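Local coordinates for ABC transporter, substrate binding protein (Polyamine) (Agrobacterium tumefaciens, PDB 4EUO) that binds gamma-aminobutyric acid as a periplasmic solute-binding protein and probably delivers it to an ABC transporter for uptake, at residues A[162-166]-A[307-311]. Numbering follows the deposited sequence.
Sequences LDRAF and RWYAW. With SO4 (sulfate ion), chain F.
Leu162 lays its methyl CD1 over one face of the Arg307 guanidinium, 3.5 Å from NH1, while its backbone N gives a hydrogen bond to O3 of a sulfate ion. Asp163 follows with two roles. Its backbone N donates to sulfate O4, and its carboxylate OD1 forms a salt bridge with Arg307 NH2 at 3.0 Å, meeting the guanidinium at its edge although the two planes are 71° apart. The sulfate, probably from the crystallisation liquor, thus sits at the start of helix 162-170, where two N-H groups and the helix dipole would favour an anion. Arg307 completes the grip: its chain bends at chi3, which brings the guanidinium back toward the start of helix 162-170, and NH1 donates to sulfate O1 almost linearly over 2.6 Å, with NH2 adding a bond to O4.

One turn on, Phe166 makes the apolar half of the contact. Its ring and the five-membered ring of Trp311 form an offset stack, with centroids 4.5 Å apart and planes at 11°. Trp311 CB lies over the centre of the Phe166 ring in a CH-pi contact, 3.8 Å from the centroid, and Phe166 CB returns a second CH-pi contact to the five-membered ring of Trp311. At the Phe166 edge, CE1 meets Trp308 CE3 at 3.9 Å. Both indole N-H groups bond elsewhere, Trp308 NE1 to Lys136 O and Trp311 NE1 to Asp170 OD1.

The axes of the two short segments come within 11.6 Å, with their N-to-C directions 32° apart and Phe166, Trp308 and Trp311 meeting between the helices: aromatic helix-helix packing that joins C-terminal helix 301-313 to helix 162-170 in a periplasmic binding protein fold, with no residue of the gamma-aminobutyric acid pocket taking part.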
ATOM      1  N   LEU A 162      -9.377  13.679  14.269  1.00 12.64           N
ATOM      2  CA  LEU A 162     -10.350  13.107  13.351  1.00 12.28           C
ATOM      3  C   LEU A 162     -11.464  14.077  13.016  1.00 15.00           C
ATOM      4  O   LEU A 162     -11.819  14.199  11.840  1.00 14.36           O
ATOM      5  CB  LEU A 162     -10.900  11.773  13.862  1.00 13.19           C
ATOM      6  CG  LEU A 162      -9.885  10.659  14.065  1.00 17.80           C
ATOM      7  CD1 LEU A 162     -10.583   9.384  14.528  1.00 19.20           C
ATOM      8  CD2 LEU A 162      -9.101  10.354  12.777  1.00 19.80           C
ATOM      9  N   ASP A 163     -11.963  14.843  14.008  1.00 14.72           N
ATOM     10  CA  ASP A 163     -13.031  15.809  13.757  1.00 15.58           C
ATOM     11  C   ASP A 163     -12.589  16.835  12.758  1.00 15.56           C
ATOM     12  O   ASP A 163     -13.339  17.161  11.833  1.00 14.42           O
ATOM     13  CB  ASP A 163     -13.453  16.477  15.071  1.00 17.79           C
ATOM     14  CG  ASP A 163     -14.345  15.632  15.963  1.00 30.95           C
ATOM     15  OD1 ASP A 163     -14.851  14.585  15.487  1.00 30.60           O
ATOM     16  OD2 ASP A 163     -14.552  16.024  17.133  1.00 36.35           O
ATOM     17  N   ARG A 164     -11.343  17.298  12.881  1.00 13.16           N
ATOM     18  CA  ARG A 164     -10.834  18.298  11.959  1.00 12.72           C
ATOM     19  C   ARG A 164     -10.700  17.691  10.546  1.00 13.72           C
ATOM     20  O   ARG A 164     -11.043  18.333   9.554  1.00 13.27           O
ATOM     21  CB  ARG A 164      -9.490  18.809  12.463  1.00 12.80           C
ATOM     22  CG  ARG A 164      -8.843  19.839  11.578  1.00 14.18           C
ATOM     23  CD  ARG A 164      -7.578  20.353  12.220  1.00 15.68           C
ATOM     24  NE  ARG A 164      -6.927  21.337  11.364  1.00 15.55           N
ATOM     25  CZ  ARG A 164      -5.897  22.094  11.754  1.00 17.62           C
ATOM     26  NH1 ARG A 164      -5.376  21.946  12.969  1.00 17.08           N
ATOM     27  NH2 ARG A 164      -5.381  22.999  10.930  1.00 16.91           N
ATOM     28  N   ALA A 165     -10.184  16.450  10.451  1.00 12.15           N
ATOM     29  CA  ALA A 165     -10.041  15.791   9.164  1.00 11.65           C
ATOM     30  C   ALA A 165     -11.393  15.607   8.498  1.00 13.03           C
ATOM     31  O   ALA A 165     -11.522  15.877   7.297  1.00 11.64           O
ATOM     32  CB  ALA A 165      -9.358  14.443   9.331  1.00 12.60           C
ATOM     33  N   PHE A 166     -12.405  15.163   9.251  1.00 12.14           N
ATOM     34  CA  PHE A 166     -13.725  14.939   8.667  1.00 11.94           C
ATOM     35  C   PHE A 166     -14.380  16.252   8.242  1.00 14.69           C
ATOM     36  O   PHE A 166     -15.027  16.300   7.189  1.00 13.97           O
ATOM     37  CB  PHE A 166     -14.610  14.179   9.668  1.00 12.85           C
ATOM     38  CG  PHE A 166     -14.175  12.760   9.979  1.00 12.92           C
ATOM     39  CD1 PHE A 166     -13.706  11.917   8.976  1.00 15.68           C
ATOM     40  CD2 PHE A 166     -14.284  12.248  11.264  1.00 14.16           C
ATOM     41  CE1 PHE A 166     -13.309  10.594   9.275  1.00 16.08           C
ATOM     42  CE2 PHE A 166     -13.914  10.927  11.553  1.00 16.62           C
ATOM     43  CZ  PHE A 166     -13.396  10.121  10.560  1.00 15.12           C
ATOM     44  N   ARG A 307     -15.123   5.157  13.111  1.00 13.89           N
ATOM     45  CA  ARG A 307     -15.356   6.574  12.838  1.00 14.08           C
ATOM     46  C   ARG A 307     -15.348   6.897  11.351  1.00 15.44           C
ATOM     47  O   ARG A 307     -16.147   7.710  10.879  1.00 14.44           O
ATOM     48  CB  ARG A 307     -14.351   7.428  13.635  1.00 14.62           C
ATOM     49  CG  ARG A 307     -14.661   7.226  15.130  1.00 21.62           C
ATOM     50  CD  ARG A 307     -13.953   8.148  16.065  1.00 28.86           C
ATOM     51  NE  ARG A 307     -14.257   9.552  15.793  1.00 26.09           N
ATOM     52  CZ  ARG A 307     -13.613  10.556  16.366  1.00 19.99           C
ATOM     53  NH1 ARG A 307     -12.636  10.315  17.234  1.00 24.41           N
ATOM     54  NH2 ARG A 307     -13.892  11.806  16.031  1.00 20.83           N
ATOM     55  N   TRP A 308     -14.401   6.278  10.615  1.00 12.31           N
ATOM     56  CA  TRP A 308     -14.288   6.484   9.185  1.00 12.30           C
ATOM     57  C   TRP A 308     -15.558   6.037   8.443  1.00 12.64           C
ATOM     58  O   TRP A 308     -16.108   6.808   7.677  1.00 12.06           O
ATOM     59  CB  TRP A 308     -13.044   5.735   8.671  1.00 10.90           C
ATOM     60  CG  TRP A 308     -12.929   5.691   7.178  1.00  9.41           C
ATOM     61  CD1 TRP A 308     -13.269   4.658   6.354  1.00 11.15           C
ATOM     62  CD2 TRP A 308     -12.516   6.769   6.326  1.00  9.74           C
ATOM     63  NE1 TRP A 308     -13.020   4.998   5.034  1.00 10.95           N
ATOM     64  CE2 TRP A 308     -12.565   6.294   4.995  1.00 11.72           C
ATOM     65  CE3 TRP A 308     -12.033   8.073   6.569  1.00 11.20           C
ATOM     66  CZ2 TRP A 308     -12.197   7.081   3.908  1.00 11.11           C
ATOM     67  CZ3 TRP A 308     -11.673   8.861   5.491  1.00 11.66           C
ATOM     68  CH2 TRP A 308     -11.732   8.360   4.177  1.00 11.24           C
ATOM     69  N   TYR A 309     -16.023   4.812   8.705  1.00 11.58           N
ATOM     70  CA  TYR A 309     -17.221   4.316   8.018  1.00 12.66           C
ATOM     71  C   TYR A 309     -18.468   5.061   8.448  1.00 15.84           C
ATOM     72  O   TYR A 309     -19.318   5.344   7.602  1.00 15.14           O
ATOM     73  CB  TYR A 309     -17.349   2.794   8.153  1.00 13.54           C
ATOM     74  CG  TYR A 309     -16.210   2.068   7.472  1.00 12.16           C
ATOM     75  CD1 TYR A 309     -15.951   2.252   6.114  1.00 13.18           C
ATOM     76  CD2 TYR A 309     -15.352   1.254   8.193  1.00 13.26           C
ATOM     77  CE1 TYR A 309     -14.880   1.612   5.498  1.00 13.69           C
ATOM     78  CE2 TYR A 309     -14.275   0.616   7.590  1.00 12.22           C
ATOM     79  CZ  TYR A 309     -14.031   0.818   6.240  1.00 11.31           C
ATOM     80  OH  TYR A 309     -12.942   0.221   5.667  1.00 12.78           O
ATOM     81  N   ALA A 310     -18.558   5.454   9.726  1.00 14.98           N
ATOM     82  CA  ALA A 310     -19.707   6.248  10.185  1.00 15.58           C
ATOM     83  C   ALA A 310     -19.708   7.610   9.506  1.00 17.14           C
ATOM     84  O   ALA A 310     -20.747   8.063   9.022  1.00 16.23           O
ATOM     85  CB  ALA A 310     -19.667   6.411  11.690  1.00 16.34           C
ATOM     86  N   TRP A 311     -18.524   8.232   9.342  1.00 14.12           N
ATOM     87  CA  TRP A 311     -18.463   9.515   8.679  1.00 13.43           C
ATOM     88  C   TRP A 311     -18.862   9.379   7.200  1.00 15.55           C
ATOM     89  O   TRP A 311     -19.587  10.221   6.660  1.00 14.83           O
ATOM     90  CB  TRP A 311     -17.059  10.148   8.831  1.00 12.32           C
ATOM     91  CG  TRP A 311     -16.872  11.273   7.870  1.00 13.12           C
ATOM     92  CD1 TRP A 311     -17.387  12.530   7.987  1.00 15.24           C
ATOM     93  CD2 TRP A 311     -16.287  11.202   6.554  1.00 12.84           C
ATOM     94  NE1 TRP A 311     -17.136  13.253   6.846  1.00 14.77           N
ATOM     95  CE2 TRP A 311     -16.470  12.459   5.944  1.00 15.07           C
ATOM     96  CE3 TRP A 311     -15.643  10.185   5.824  1.00 13.88           C
ATOM     97  CZ2 TRP A 311     -16.036  12.737   4.651  1.00 15.11           C
ATOM     98  CZ3 TRP A 311     -15.202  10.463   4.539  1.00 14.92           C
ATOM     99  CH2 TRP A 311     -15.414  11.724   3.957  1.00 15.28           C
TER
HETATM  100  S   SO4 F 405     -10.871  13.442  17.769  1.00 19.48           S
HETATM  101  O1  SO4 F 405     -11.412  12.281  18.435  1.00 25.22           O
HETATM  102  O2  SO4 F 405     -10.573  14.490  18.781  1.00 24.66           O
HETATM  103  O3  SO4 F 405      -9.636  13.101  17.059  1.00 22.15           O
HETATM  104  O4  SO4 F 405     -11.879  13.881  16.823  1.00 18.42           O